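Local coordinates for L-methionine gamma-lyase (Fusobacterium nucleatum subsp. nucleatum ATCC 25586, PDB 7BQW), which is a pyridoxal-phosphate-dependent enzyme of the Cys/Met metabolism family, assembled from four chains and built on the aminotransferase-like fold, at residues L161-L166 and Y298-K303; K286-G291 and M311-L316. All coordinates share one frame; numbering follows the deposited sequence.

Interaction 1 of 2, residues L161-L166 and Y298-K303; sequences LKIVDL and YEIAKK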
# COMPACT_ATOMS: atom_id res chain seq x y z
N LEU A 161 16.05 13.41 29.22
CA LEU A 161 15.54 14.60 28.55
C LEU A 161 16.39 15.83 28.87
O LEU A 161 15.90 16.88 29.28
CB LEU A 161 14.08 14.83 28.90
CG LEU A 161 13.26 13.61 28.49
CD1 LEU A 161 12.73 12.93 29.73
CD2 LEU A 161 12.14 14.01 27.57
N LYS A 162 17.70 15.68 28.66
CA LYS A 162 18.58 16.83 28.70
C LYS A 162 18.09 17.91 27.74
O LYS A 162 17.82 17.65 26.56
CB LYS A 162 20.01 16.41 28.34
CG LYS A 162 21.05 17.54 28.41
CD LYS A 162 22.46 16.95 28.53
CE LYS A 162 23.45 17.67 27.64
NZ LYS A 162 24.76 16.96 27.62
N ILE A 163 17.93 19.11 28.28
CA ILE A 163 17.63 20.31 27.52
C ILE A 163 18.96 21.02 27.28
O ILE A 163 19.93 20.83 28.02
CB ILE A 163 16.62 21.22 28.26
CG1 ILE A 163 15.32 20.45 28.50
CG2 ILE A 163 16.31 22.49 27.46
CD1 ILE A 163 14.59 20.08 27.21
N VAL A 164 18.99 21.83 26.22
CA VAL A 164 20.18 22.47 25.71
C VAL A 164 19.75 23.71 24.93
O VAL A 164 18.88 23.64 24.05
CB VAL A 164 20.99 21.47 24.85
CG1 VAL A 164 21.83 22.17 23.80
CG2 VAL A 164 21.85 20.61 25.74
N ASP A 165 20.34 24.86 25.26
CA ASP A 165 19.90 26.16 24.75
C ASP A 165 20.35 26.31 23.31
O ASP A 165 21.51 26.61 23.04
CB ASP A 165 20.46 27.28 25.63
CG ASP A 165 19.90 28.65 25.27
OD1 ASP A 165 19.80 28.99 24.07
OD2 ASP A 165 19.58 29.42 26.20
N LEU A 166 19.42 26.15 22.37
CA LEU A 166 19.79 26.10 20.95
C LEU A 166 20.30 27.42 20.43
O LEU A 166 21.14 27.44 19.53
CB LEU A 166 18.62 25.65 20.08
CG LEU A 166 18.13 24.24 20.36
CD1 LEU A 166 16.91 23.95 19.51
CD2 LEU A 166 19.26 23.28 20.08
N TYR A 298 15.19 23.47 32.94
CA TYR A 298 13.79 23.89 32.98
C TYR A 298 13.60 25.26 32.34
O TYR A 298 12.79 25.43 31.42
CB TYR A 298 13.29 23.92 34.43
CG TYR A 298 11.99 24.66 34.57
CD1 TYR A 298 10.79 24.09 34.17
CD2 TYR A 298 11.97 25.96 35.07
CE1 TYR A 298 9.60 24.78 34.28
CE2 TYR A 298 10.78 26.66 35.19
CZ TYR A 298 9.60 26.07 34.79
OH TYR A 298 8.42 26.77 34.91
N GLU A 299 14.34 26.26 32.83
CA GLU A 299 14.17 27.63 32.35
C GLU A 299 14.55 27.76 30.88
O GLU A 299 13.88 28.47 30.12
CB GLU A 299 14.98 28.60 33.22
CG GLU A 299 14.38 30.00 33.34
CD GLU A 299 13.09 30.02 34.15
OE1 GLU A 299 13.02 29.27 35.16
OE2 GLU A 299 12.15 30.76 33.78
N ILE A 300 15.62 27.08 30.46
CA ILE A 300 15.93 27.00 29.03
C ILE A 300 14.78 26.36 28.28
O ILE A 300 14.34 26.85 27.23
CB ILE A 300 17.24 26.22 28.79
CG1 ILE A 300 18.46 26.96 29.37
CG2 ILE A 300 17.40 25.96 27.31
CD1 ILE A 300 18.49 28.45 29.05
N ALA A 301 14.27 25.25 28.81
CA ALA A 301 13.17 24.56 28.14
C ALA A 301 11.96 25.46 28.01
O ALA A 301 11.24 25.39 27.01
CB ALA A 301 12.82 23.27 28.89
N LYS A 302 11.74 26.34 28.99
CA LYS A 302 10.56 27.20 28.95
C LYS A 302 10.65 28.27 27.86
O LYS A 302 9.63 28.66 27.29
CB LYS A 302 10.30 27.85 30.31
CG LYS A 302 9.14 28.87 30.31
CD LYS A 302 8.03 28.50 31.29
CE LYS A 302 8.41 28.86 32.72
NZ LYS A 302 8.28 30.32 32.98
N LYS A 303 11.85 28.75 27.53
CA LYS A 303 11.91 29.86 26.58
C LYS A 303 11.88 29.39 25.13
O LYS A 303 11.44 30.16 24.27
CB LYS A 303 13.16 30.73 26.82
CG LYS A 303 14.45 29.99 27.22
CD LYS A 303 15.54 30.97 27.68
CE LYS A 303 16.74 30.99 26.70
NZ LYS A 303 18.04 31.42 27.30

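Interaction 2 of 2, residues K286-G291 and M311-L316; sequences KVYYPG and MISFEL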
# COMPACT_ATOMS: atom_id res chain seq x y z
N LYS A 286 12.55 9.44 41.38
CA LYS A 286 12.68 10.69 40.64
C LYS A 286 11.95 10.61 39.30
O LYS A 286 11.65 9.53 38.78
CB LYS A 286 14.14 11.08 40.39
CG LYS A 286 14.32 12.55 40.06
CD LYS A 286 15.77 13.00 40.11
CE LYS A 286 16.58 12.37 39.00
NZ LYS A 286 17.79 13.17 38.71
N VAL A 287 11.67 11.79 38.74
CA VAL A 287 11.04 11.93 37.44
C VAL A 287 11.86 12.91 36.61
O VAL A 287 12.14 14.03 37.07
CB VAL A 287 9.57 12.39 37.54
CG1 VAL A 287 9.07 12.88 36.19
CG2 VAL A 287 8.68 11.26 38.07
N TYR A 288 12.25 12.50 35.40
CA TYR A 288 12.92 13.36 34.44
C TYR A 288 11.89 13.87 33.44
O TYR A 288 11.28 13.08 32.70
CB TYR A 288 14.03 12.59 33.71
CG TYR A 288 14.99 11.85 34.60
CD1 TYR A 288 14.68 10.59 35.10
CD2 TYR A 288 16.23 12.40 34.93
CE1 TYR A 288 15.57 9.91 35.92
CE2 TYR A 288 17.13 11.72 35.75
CZ TYR A 288 16.79 10.48 36.25
OH TYR A 288 17.67 9.80 37.06
N TYR A 289 11.70 15.19 33.40
CA TYR A 289 10.69 15.76 32.52
C TYR A 289 10.89 17.27 32.41
O TYR A 289 10.83 17.98 33.41
CB TYR A 289 9.28 15.46 33.03
CG TYR A 289 8.20 16.01 32.13
CD1 TYR A 289 7.95 15.44 30.88
CD2 TYR A 289 7.45 17.11 32.50
CE1 TYR A 289 6.99 15.93 30.04
CE2 TYR A 289 6.48 17.63 31.66
CZ TYR A 289 6.25 17.03 30.43
OH TYR A 289 5.28 17.55 29.60
N PRO A 290 11.11 17.80 31.20
CA PRO A 290 11.41 19.24 31.07
C PRO A 290 10.36 20.16 31.65
O PRO A 290 10.60 21.37 31.73
CB PRO A 290 11.54 19.43 29.55
CG PRO A 290 11.94 18.09 29.04
CD PRO A 290 11.24 17.09 29.91
N GLY A 291 9.20 19.64 32.07
CA GLY A 291 8.16 20.50 32.59
C GLY A 291 8.27 20.75 34.08
O GLY A 291 7.80 21.77 34.57
N MET A 311 7.39 12.86 26.17
CA MET A 311 8.31 11.82 26.61
C MET A 311 8.60 12.04 28.08
O MET A 311 9.01 13.14 28.47
CB MET A 311 9.60 11.85 25.79
CG MET A 311 9.43 11.42 24.36
SD MET A 311 8.86 9.71 24.24
CE MET A 311 10.04 8.89 25.33
N ILE A 312 8.35 11.02 28.91
CA ILE A 312 8.58 11.09 30.35
C ILE A 312 9.55 9.99 30.72
O ILE A 312 9.39 8.84 30.28
CB ILE A 312 7.29 10.92 31.18
CG1 ILE A 312 6.10 11.71 30.62
CG2 ILE A 312 7.54 11.27 32.65
CD1 ILE A 312 4.81 11.43 31.38
N SER A 313 10.51 10.31 31.57
CA SER A 313 11.41 9.32 32.14
C SER A 313 11.35 9.39 33.66
O SER A 313 11.08 10.45 34.24
CB SER A 313 12.85 9.54 31.66
OG SER A 313 13.55 8.32 31.67
N PHE A 314 11.61 8.26 34.32
CA PHE A 314 11.52 8.28 35.77
C PHE A 314 12.31 7.13 36.38
O PHE A 314 12.44 6.06 35.79
CB PHE A 314 10.06 8.23 36.23
CG PHE A 314 9.34 6.99 35.82
CD1 PHE A 314 8.75 6.90 34.57
CD2 PHE A 314 9.21 5.92 36.70
CE1 PHE A 314 8.05 5.76 34.20
CE2 PHE A 314 8.51 4.78 36.32
CZ PHE A 314 7.93 4.71 35.08
N GLU A 315 12.82 7.38 37.58
CA GLU A 315 13.57 6.39 38.35
C GLU A 315 12.63 5.55 39.21
O GLU A 315 11.67 6.07 39.80
CB GLU A 315 14.59 7.08 39.25
CG GLU A 315 15.89 7.45 38.56
CD GLU A 315 16.78 6.24 38.33
OE1 GLU A 315 16.56 5.19 38.98
OE2 GLU A 315 17.71 6.34 37.49
N LEU A 316 12.91 4.26 39.29
CA LEU A 316 12.17 3.36 40.16
C LEU A 316 12.92 3.16 41.46
O LEU A 316 14.16 3.10 41.48
CB LEU A 316 11.92 2.01 39.48
CG LEU A 316 10.63 1.94 38.64
CD1 LEU A 316 10.47 0.57 38.00
CD2 LEU A 316 9.40 2.29 39.46

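Interaction 1 of 2, residues L161-L166 and Y298-K303
At the N-terminal end of helix 166-171, the N-cap residue D165 and the nearby I163 pack against I300, A301 and K303 of helix 298-304. The loop carrying D165 follows strand 148-154 of the large seven-stranded sheet, whereas helix 298-304 connects two strands of the smaller C-terminal sheet, so the contact joins two parts of the fold remote in sequence. D165 divides its carboxylate between two tasks. OD1 caps the backbone N of A168, and OD2 receives K303 NZ in a salt bridge of 2.8 Å that runs nearly in line with the CG-OD2 bond. The extended first torsion of D165 (chi1 -172°), with CG opposite the backbone N, carries the carboxylate out to helix 298-304. K303 reaches it through a chain kinked at chi3 (-113°), and the two side chains meet roughly at right angles. I300 lies across the carboxyl side chain: its CD1 comes 3.2 Å from D165 OD2, and its other branch, CG2, sits 3.7 Å from D165 CB. That same CG2 also meets I163 CG2 at 3.6 Å, where the two isoleucines run past each other in opposite directions. I163 CG1 continues the apolar patch, resting 3.8 Å from A301 CB. Next along the helix, Q304 bonds to V164 O through NE2 and to L166 N through OE1, tying the loop backbone to the helix. D165 is buried although K303 is exposed, so the ion pair reaches inward from the surface beside aliphatic groups. Aliphatic surroundings alone would disfavour a buried charge, but the ammonium group of K303 and the N-terminal end of helix 166-171 would be expected to favour the ionised carboxylate, and the low polarity nearby to strengthen the attraction between the two charges.

Interaction 2 of 2, residues K286-G291 and M311-L316
An antiparallel strand pairing, with Y288 opposite S313 and V287 opposite F314, forms one margin of the five-stranded sheet in the C-terminal part of the chain. The short strand axes run at 157° to each other and approach within 4.4 Å. Y288 and S313 form the hydrogen-bonded pair: Y288 N donates to S313 O at 2.6 Å with the donor well out of the carbonyl plane, while S313 N returns to Y288 O at 3.1 Å within that plane and at a straighter N-H...O angle of 164°. A further bond, E315 N to K286 O at 2.7 Å, flanks the non-hydrogen-bonded pair V287-F314. Strand 284-288 is outermost within this chain and strand 311-316 pairs on with 372-375, a β-sheet layer backed by helix 260-279 as in the small domain of aminotransferase-like enzymes. Towards that helix point V287 and F314; V287 CG2 touches F314 CB at 3.8 Å, and V275 and L278 of the helix cover I312 and F314. The other face carries Y288 and S313. With chi1 at -50°, the Y288 ring is laid along strand 311-316, its edge passing F314 N and its CE1 lying 3.6 Å from E315 CG; the OH contact with E315 OE2 is weak and doubtful. S313 OG bonds to P159 O and V372 O. Past the strand end, Y289 presents its ring edge to M311 O, CD1 at 3.5 Å, and its OH reaches G309 O.

Interactions 1 and 2 have centres about 15 Å apart and alternate along the chain: strand 284-288, helix 298-304 and strand 311-316 follow one another, while 161-166 comes in from the larger sheet. The two contacts also touch directly. L161 pushes its methyl groups against the paired strands, CD1 lying 3.3 Å from Y288 O and CD2 3.4 Å from M311 O. On the helix side, Y298 CE1 rests 3.5 Å from G291 O. Thus the 161-166 loop meets strand and helix at once, L161 on the strands of interaction 2, I163 and D165 on the helix of interaction 1.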